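PDB 2QW5: xylose isomerase-like TIM barrel from Anabaena variabilis ATCC 29413, which probably acts as a sugar isomerase or epimerase of the TIM-barrel class and binds zinc and D-xylose at one end of its barrel. Local coordinates for residues 188-191 against 192-196; 138-141 against 142-146; 227-230 against 231-234; 152-155 against 156-160. All blocks are in the same frame, centred on the assembly; numbering follows the deposited sequence. Where two conformers were deposited one is given.

Contact 1: residues 188-191 against 192-196; sequences WETP and GPNKL. With XLS (D-xylose), chain C.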
# COMPACT_ATOMS: atom_id res chain seq x y z
N TRP A 188 11.00 12.12 6.87
CA TRP A 188 9.58 11.85 6.82
C TRP A 188 8.98 11.98 5.43
O TRP A 188 8.01 11.28 5.14
CB TRP A 188 8.79 12.71 7.80
CG TRP A 188 8.84 12.24 9.21
CD1 TRP A 188 9.43 12.86 10.24
CD2 TRP A 188 8.28 11.02 9.75
NE1 TRP A 188 9.27 12.14 11.39
CE2 TRP A 188 8.54 11.02 11.12
CE3 TRP A 188 7.55 9.96 9.20
CZ2 TRP A 188 8.13 9.96 11.97
CZ3 TRP A 188 7.11 8.93 10.05
CH2 TRP A 188 7.42 8.94 11.41
N GLU A 189 9.53 12.89 4.61
CA GLU A 189 9.04 13.15 3.26
C GLU A 189 9.82 12.58 2.10
O GLU A 189 9.23 12.39 1.07
CB GLU A 189 8.94 14.65 3.01
CG GLU A 189 8.02 15.41 3.94
CD GLU A 189 8.01 16.89 3.63
OE1 GLU A 189 7.96 17.27 2.45
OE2 GLU A 189 8.00 17.66 4.58
N THR A 190 11.12 12.27 2.23
CA THR A 190 11.89 11.88 1.05
C THR A 190 13.14 11.14 1.51
O THR A 190 13.54 11.36 2.63
CB THR A 190 12.21 13.17 0.21
OG1 THR A 190 12.44 12.82 -1.16
CG2 THR A 190 13.35 14.00 0.79
N PRO A 191 13.73 10.25 0.68
CA PRO A 191 14.92 9.47 1.11
C PRO A 191 16.22 10.23 1.31
O PRO A 191 17.07 9.80 2.10
CB PRO A 191 15.06 8.42 0.01
CG PRO A 191 14.47 9.08 -1.17
CD PRO A 191 13.29 9.82 -0.66
N GLY A 192 16.36 11.36 0.61
CA GLY A 192 17.51 12.22 0.75
C GLY A 192 17.61 13.24 -0.36
O GLY A 192 16.87 13.14 -1.31
N PRO A 193 18.46 14.28 -0.21
CA PRO A 193 19.26 14.62 0.99
C PRO A 193 18.35 15.15 2.10
O PRO A 193 17.44 15.96 1.83
CB PRO A 193 20.27 15.66 0.48
CG PRO A 193 19.62 16.26 -0.74
CD PRO A 193 18.76 15.18 -1.35
N ASN A 194 18.54 14.64 3.32
CA ASN A 194 17.72 15.04 4.47
C ASN A 194 18.31 16.16 5.32
O ASN A 194 17.57 17.02 5.84
CB ASN A 194 17.39 13.84 5.39
CG ASN A 194 16.74 12.68 4.66
OD1 ASN A 194 17.21 11.54 4.77
ND2 ASN A 194 15.69 12.95 3.89
N LYS A 195 19.65 16.14 5.45
CA LYS A 195 20.41 17.09 6.25
C LYS A 195 21.29 18.00 5.41
O LYS A 195 21.73 17.65 4.31
CB LYS A 195 21.33 16.33 7.21
CG LYS A 195 20.63 15.38 8.10
CD LYS A 195 21.59 14.36 8.71
CE LYS A 195 22.36 14.91 9.85
NZ LYS A 195 22.99 13.76 10.57
N LEU A 196 21.61 19.15 5.99
CA LEU A 196 22.47 20.15 5.36
C LEU A 196 23.87 19.54 5.20
O LEU A 196 24.56 19.89 4.24
CB LEU A 196 22.47 21.47 6.19
CG LEU A 196 22.66 22.84 5.59
CD1 LEU A 196 21.91 23.07 4.32
CD2 LEU A 196 22.24 23.89 6.67
C1 XLS C . 8.16 20.05 0.39
C2 XLS C . 8.71 20.04 -1.03
C3 XLS C . 7.73 19.43 -2.10
C4 XLS C . 7.75 20.13 -3.44
O1 XLS C . 8.92 19.84 1.58
O2 XLS C . 9.21 21.33 -1.40
O3 XLS C . 6.34 19.32 -1.78
O4 XLS C . 9.08 20.23 -3.86
O HOH W 1 14.22 14.29 -2.29

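Contact 2: residues 138-141 against 142-146; sequences PTTD and FNEPI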
# COMPACT_ATOMS: atom_id res chain seq x y z
N PRO A 138 13.22 4.47 -2.33
CA PRO A 138 13.56 3.33 -3.16
C PRO A 138 13.17 1.99 -2.58
O PRO A 138 13.12 1.85 -1.37
CB PRO A 138 15.09 3.42 -3.31
CG PRO A 138 15.55 4.20 -2.21
CD PRO A 138 14.42 5.14 -1.81
N THR A 139 12.91 1.03 -3.45
CA THR A 139 12.55 -0.33 -3.06
C THR A 139 13.31 -1.31 -3.93
O THR A 139 13.86 -0.95 -4.99
CB THR A 139 11.02 -0.58 -3.19
OG1 THR A 139 10.60 -0.31 -4.52
CG2 THR A 139 10.23 0.34 -2.27
N THR A 140 13.35 -2.57 -3.49
CA THR A 140 13.99 -3.63 -4.25
C THR A 140 13.04 -3.94 -5.41
O THR A 140 11.92 -3.38 -5.50
CB THR A 140 14.18 -4.88 -3.42
OG1 THR A 140 12.89 -5.39 -3.03
CG2 THR A 140 15.06 -4.59 -2.20
N ASP A 141 13.47 -4.80 -6.33
CA ASP A 141 12.57 -5.24 -7.42
C ASP A 141 11.33 -5.98 -6.91
O ASP A 141 10.28 -5.92 -7.56
CB ASP A 141 13.31 -6.10 -8.45
CG ASP A 141 14.16 -5.27 -9.39
OD1 ASP A 141 14.18 -4.03 -9.30
OD2 ASP A 141 14.80 -5.88 -10.25
N PHE A 142 11.47 -6.60 -5.74
CA PHE A 142 10.37 -7.31 -5.07
C PHE A 142 9.59 -6.41 -4.08
O PHE A 142 8.92 -6.90 -3.17
CB PHE A 142 10.89 -8.56 -4.34
CG PHE A 142 11.58 -9.56 -5.23
CD1 PHE A 142 10.98 -10.03 -6.40
CD2 PHE A 142 12.80 -10.13 -4.82
CE1 PHE A 142 11.61 -11.00 -7.19
CE2 PHE A 142 13.43 -11.11 -5.59
CZ PHE A 142 12.84 -11.55 -6.78
N ASN A 143 9.66 -5.09 -4.27
CA ASN A 143 8.94 -4.09 -3.46
C ASN A 143 9.27 -4.01 -1.97
O ASN A 143 8.45 -3.49 -1.19
CB ASN A 143 7.42 -4.22 -3.67
CG ASN A 143 7.03 -4.16 -5.12
OD1 ASN A 143 6.35 -5.06 -5.64
ND2 ASN A 143 7.45 -3.11 -5.80
N GLU A 144 10.45 -4.48 -1.56
CA GLU A 144 10.84 -4.36 -0.17
C GLU A 144 11.47 -2.98 0.03
O GLU A 144 12.21 -2.54 -0.85
CB GLU A 144 11.80 -5.47 0.25
CG GLU A 144 11.12 -6.87 0.29
CD GLU A 144 9.90 -6.97 1.26
OE1 GLU A 144 9.93 -6.33 2.35
OE2 GLU A 144 8.92 -7.68 0.89
N PRO A 145 11.13 -2.27 1.13
CA PRO A 145 11.77 -0.99 1.39
C PRO A 145 13.29 -1.07 1.63
O PRO A 145 13.83 -2.12 2.04
CB PRO A 145 11.07 -0.49 2.67
CG PRO A 145 9.77 -1.08 2.60
CD PRO A 145 10.06 -2.49 2.12
N ILE A 146 13.95 0.04 1.38
CA ILE A 146 15.39 0.19 1.58
C ILE A 146 15.60 1.40 2.50
O ILE A 146 15.31 2.56 2.12
CB ILE A 146 16.18 0.37 0.26
CG1 ILE A 146 15.95 -0.83 -0.69
CG2 ILE A 146 17.68 0.51 0.55
CD1 ILE A 146 16.33 -0.58 -2.16
O HOH W 2 11.88 2.24 0.90
O HOH W 3 7.92 -0.88 -4.59
O HOH W 4 8.14 -3.83 -8.64

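Contact 3: residues 227-230 against 231-234; sequences PEIF and KTQV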
# COMPACT_ATOMS: atom_id res chain seq x y z
N PRO A 227 22.10 23.89 16.88
CA PRO A 227 22.56 25.25 16.57
C PRO A 227 24.07 25.48 16.37
O PRO A 227 24.42 26.34 15.52
CB PRO A 227 21.93 26.09 17.67
CG PRO A 227 21.69 25.18 18.76
CD PRO A 227 21.39 23.85 18.17
N GLU A 228 24.93 24.71 17.05
CA GLU A 228 26.39 24.92 16.92
C GLU A 228 26.90 24.46 15.57
O GLU A 228 27.60 25.21 14.89
CB GLU A 228 27.23 24.27 18.06
CG GLU A 228 26.99 24.81 19.45
CD GLU A 228 25.70 24.30 20.11
OE1 GLU A 228 25.11 23.26 19.69
OE2 GLU A 228 25.28 24.97 21.08
N ILE A 229 26.56 23.22 15.19
CA ILE A 229 26.91 22.67 13.88
C ILE A 229 26.22 23.49 12.77
O ILE A 229 26.84 23.84 11.79
CB ILE A 229 26.58 21.18 13.79
CG1 ILE A 229 27.53 20.41 14.72
CG2 ILE A 229 26.66 20.68 12.34
CD1 ILE A 229 27.05 19.00 15.09
N PHE A 230 24.96 23.86 12.96
CA PHE A 230 24.23 24.69 11.99
C PHE A 230 24.89 26.04 11.65
O PHE A 230 24.95 26.42 10.47
CB PHE A 230 22.82 24.93 12.49
CG PHE A 230 22.01 25.81 11.59
CD1 PHE A 230 21.65 25.36 10.32
CD2 PHE A 230 21.57 27.07 12.02
CE1 PHE A 230 20.86 26.16 9.49
CE2 PHE A 230 20.80 27.86 11.20
CZ PHE A 230 20.46 27.41 9.93
N LYS A 231 25.38 26.73 12.68
CA LYS A 231 26.10 27.98 12.54
C LYS A 231 27.34 27.81 11.64
O LYS A 231 27.60 28.65 10.79
CB LYS A 231 26.44 28.56 13.94
CG LYS A 231 27.14 29.94 13.90
CD LYS A 231 27.46 30.58 15.27
CE LYS A 231 28.40 31.80 15.06
NZ LYS A 231 28.69 32.61 16.28
N THR A 232 28.11 26.74 11.84
CA THR A 232 29.27 26.45 11.01
C THR A 232 28.87 26.18 9.53
O THR A 232 29.60 26.56 8.59
CB THR A 232 30.09 25.22 11.48
OG1 THR A 232 29.36 24.00 11.27
CG2 THR A 232 30.49 25.34 12.90
N GLN A 233 27.75 25.46 9.34
CA GLN A 233 27.24 25.16 8.00
C GLN A 233 26.75 26.46 7.31
O GLN A 233 27.04 26.66 6.12
CB GLN A 233 26.12 24.11 8.08
CG GLN A 233 26.60 22.75 8.53
CD GLN A 233 25.48 21.75 8.91
OE1 GLN A 233 24.42 22.12 9.44
NE2 GLN A 233 25.76 20.47 8.68
N VAL A 234 26.02 27.31 8.03
CA VAL A 234 25.59 28.61 7.48
C VAL A 234 26.79 29.48 7.03
O VAL A 234 26.83 29.98 5.88
CB VAL A 234 24.66 29.42 8.46
CG1 VAL A 234 24.46 30.82 7.97
CG2 VAL A 234 23.33 28.72 8.60

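Contact 4: residues 152-155 against 156-160; sequences QEHL and KVRYA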
# COMPACT_ATOMS: atom_id res chain seq x y z
N GLN A 152 21.74 4.45 2.65
CA GLN A 152 22.89 5.38 2.54
C GLN A 152 23.92 4.89 1.50
O GLN A 152 24.44 5.69 0.75
CB GLN A 152 23.53 5.69 3.92
CG GLN A 152 22.59 6.51 4.85
CD GLN A 152 22.18 7.87 4.27
OE1 GLN A 152 22.98 8.51 3.61
NE2 GLN A 152 20.92 8.30 4.51
N GLU A 153 24.15 3.58 1.42
CA GLU A 153 25.03 3.00 0.39
C GLU A 153 24.46 3.20 -1.01
O GLU A 153 25.20 3.59 -1.92
CB GLU A 153 25.33 1.51 0.67
CG GLU A 153 26.15 1.27 1.90
CD GLU A 153 27.53 1.95 1.82
OE1 GLU A 153 28.26 1.81 0.80
OE2 GLU A 153 27.88 2.66 2.77
N HIS A 154 23.14 2.97 -1.15
CA HIS A 154 22.37 3.19 -2.39
C HIS A 154 22.47 4.65 -2.83
O HIS A 154 22.68 4.96 -4.03
CB HIS A 154 20.89 2.82 -2.15
CG HIS A 154 19.97 3.13 -3.30
ND1 HIS A 154 19.59 2.18 -4.22
CD2 HIS A 154 19.33 4.27 -3.65
CE1 HIS A 154 18.78 2.73 -5.11
NE2 HIS A 154 18.62 3.99 -4.79
N LEU A 155 22.26 5.57 -1.88
CA LEU A 155 22.31 7.00 -2.18
C LEU A 155 23.65 7.52 -2.68
O LEU A 155 23.67 8.51 -3.40
CB LEU A 155 21.80 7.85 -1.03
CG LEU A 155 20.31 7.80 -0.70
CD1 LEU A 155 20.07 8.50 0.65
CD2 LEU A 155 19.43 8.39 -1.82
N LYS A 156 24.76 6.87 -2.30
CA LYS A 156 26.10 7.30 -2.81
C LYS A 156 26.17 7.20 -4.32
O LYS A 156 26.73 8.08 -4.97
CB LYS A 156 27.23 6.46 -2.21
CG LYS A 156 27.43 6.60 -0.72
CD LYS A 156 28.49 5.55 -0.27
CE LYS A 156 28.72 5.62 1.23
NZ LYS A 156 29.80 4.69 1.64
N VAL A 157 25.56 6.14 -4.87
CA VAL A 157 25.55 5.91 -6.32
C VAL A 157 24.65 6.95 -7.00
O VAL A 157 25.02 7.51 -8.03
CB VAL A 157 25.12 4.47 -6.70
CG1 VAL A 157 25.16 4.26 -8.23
CG2 VAL A 157 25.97 3.46 -5.98
N ARG A 158 23.49 7.24 -6.39
CA ARG A 158 22.54 8.22 -6.92
C ARG A 158 23.16 9.61 -6.92
O ARG A 158 23.09 10.32 -7.94
CB ARG A 158 21.24 8.22 -6.10
CG ARG A 158 20.52 6.86 -6.02
CD ARG A 158 19.84 6.44 -7.33
NE ARG A 158 18.68 7.32 -7.57
CZ ARG A 158 17.48 7.20 -7.01
NH1 ARG A 158 17.17 6.18 -6.20
NH2 ARG A 158 16.54 8.10 -7.28
N TYR A 159 23.81 9.98 -5.82
CA TYR A 159 24.48 11.28 -5.75
C TYR A 159 25.61 11.40 -6.80
O TYR A 159 25.71 12.41 -7.46
CB TYR A 159 24.99 11.59 -4.33
CG TYR A 159 23.89 11.77 -3.29
CD1 TYR A 159 22.74 12.52 -3.57
CD2 TYR A 159 24.03 11.26 -2.01
CE1 TYR A 159 21.72 12.69 -2.58
CE2 TYR A 159 23.03 11.42 -1.02
CZ TYR A 159 21.89 12.15 -1.31
OH TYR A 159 20.95 12.29 -0.32
N ALA A 160 26.42 10.34 -6.97
CA ALA A 160 27.48 10.32 -8.02
C ALA A 160 26.90 10.48 -9.44
O ALA A 160 27.45 11.24 -10.27
CB ALA A 160 28.33 9.08 -7.93

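Contact 1: residues 188-191 against 192-196
The loop that leads from barrel strand 179-182 to helix 196-203 folds back on itself where N194 reaches the backbone of T190. ND2 of N194 gives a hydrogen bond to T190 O, 3.0 Å long, with an N-H...O angle of 149°. The oxygen lies close to the plane of the N194 amide, whereas the donor stands well above the carbonyl plane of T190, so the bond does not use a lone pair direction. The same ND2 also binds I185 O, and OD1 accepts from T296 OG1 of the second subunit, so the amide is gripped at both ends and its flip is fixed. OD1 nevertheless sits only 3.2 Å from P191 O, an acceptor facing an acceptor. In a TIM barrel the loops after the strands build the active-site end, and this one carries E189 into the D-xylose pocket, its OE1 2.9 Å from O1 of the sugar and bonded to Y134 OH. W188, next to it, stacks on W188 of the second subunit, which puts the interface beside the pocket. With OG1 turned opposite its own backbone N (chi1 -156°), T190 accepts from G135 N and donates, at 2.6 Å, to a water that links T190 OG1 to G192 O. That water donates a hydrogen bond to G192 O, 3.1 Å away. The bend itself holds an extended G192 followed by a cis peptide bond to P193.

Contact 2: residues 138-141 against 142-146
The F142 ring is set obliquely against D141; in the conformer given, one of two modelled, it packs on P54 of the third subunit, a contact that is therefore less certain. The carboxylate of D141 turns outward to that subunit: OD1 makes a salt bridge with R92 and a hydrogen bond with T93, and OD2 a hydrogen bond with T91, all of the third subunit. Both residues form the tip of a short hairpin-like loop, a type I turn from T140 to N143 followed by a G1 bulge, in which N143 takes the left-handed backbone position. N143 N donates to T140 O, and T140 N to E144 O at 2.9 Å. Beyond them T139 and P145 form a non-hydrogen-bonded pair, followed by a weak bond from I146 N to P138 O that a water doubles. With OG1 held between the backbone N and the carbonyl carbon (chi1 63°), T140 leans over the turn and accepts from E144 N at 3.0 Å and, weakly, from F142 N. Replacing T140 by a valine would remove this hydroxyl and would probably leave the E144 N-H without its acceptor, freeing the bulge to shift. CG2 of T140 meets I146 CG1 at 4.1 Å, the two side chains crossing at a slant. Ahead of the turn, T139 OG1 contacts a water at 2.7 Å, and the same water accepts from N143 ND2 at 2.6 Å.

Contact 3: residues 227-230 against 231-234
The F230 ring projects from helix 227-240 beside V234, one turn on. Because CG stands opposite the backbone N (chi1 178°), the ring lies beneath CG2 of V234, which sits over its face, 3.7 Å from the centroid and displaced toward CZ, a CH-pi contact. The ring also meets F266 of its own chain and, edge-to-face, W260 of the second subunit, so this first turn of the helix joins barrel and interface. A serine here would take away the ring and is likely to leave V234 CG2 and W260 of the second subunit without their aromatic partner, opening a gap beside strand 211-216. I229 works through its CG2 branch, which rests 3.8 Å from NE2 of Q233. Its carbonyl oxygen takes two bonds: T232 OG1, 2.6 Å off, comes in the carbonyl plane on a lone pair, and Q233 N makes the helical bond at 3.1 Å. K231 meets the preceding turn at its base, CB 3.4 Å from P227 O, while its extended chain runs outward and its N closes the helical bond to that oxygen. The contact thus divides by chemistry: carbon against aromatic carbon on the buried side, and on the exposed side a threonine hydroxyl satisfied by its own helix.

Contact 4: residues 152-155 against 156-160
E153 bends at its second torsion (chi2 -60°), and this curls its carboxylate alongside the extended chain of K156; both CG atoms stand anti to their own carbonyl carbons. The two side chains point the same way, and NZ of K156 reaches OE2 at 3.0 Å on the syn side, somewhat out of the carboxylate plane, with a weaker bond to OE1 at 3.4 Å. OE2 is shared with R298 of the second subunit, so the acid probably balances two positive charges. R158, folded at both its second and third torsions, swings back to H154, and NH1 donates to NE2 at 3.0 Å. The bond lies in the imidazole plane and in the guanidinium plane, although the two planes are 86° apart; H154 was modelled in two conformers, which makes this bond doubtful. The rest of the guanidinium is fixed by D95, through NH2, and S97, through NE. Facing inward, L155 sets CB against CE2 of Y159, 3.8 Å apart, and its O accepts from Y159 N at 2.8 Å. A salt bridge spaced i to i+3, E153 to K156, with an apolar contact at i to i+4, L155 to Y159, is what one turn of an amphipathic helix offers, here helix 148-176 on the outside of the TIM barrel.

Contact 1 is the buried member of the set, beside the sugar, and contact 4 the surface one; contacts 2 and 3 lie between. Contacts 1 and 2 are loops on the active-site side of the barrel, held by polar side-chain groups, backbone bonds and waters, whereas contacts 3 and 4 are turns of the outer helices 227-240 and 148-176. Contact 3 relies on an aromatic face, contact 4 on charges. Contact 1 touches all three others: P191 meets P138 of contact 2, L196 lies on F230 and Q233 of contact 3, and P193 meets Y159 OH of contact 4. Contacts 1, 3 and 4 lean on the second subunit; contact 2 touches it through P145, its tip reaching the third.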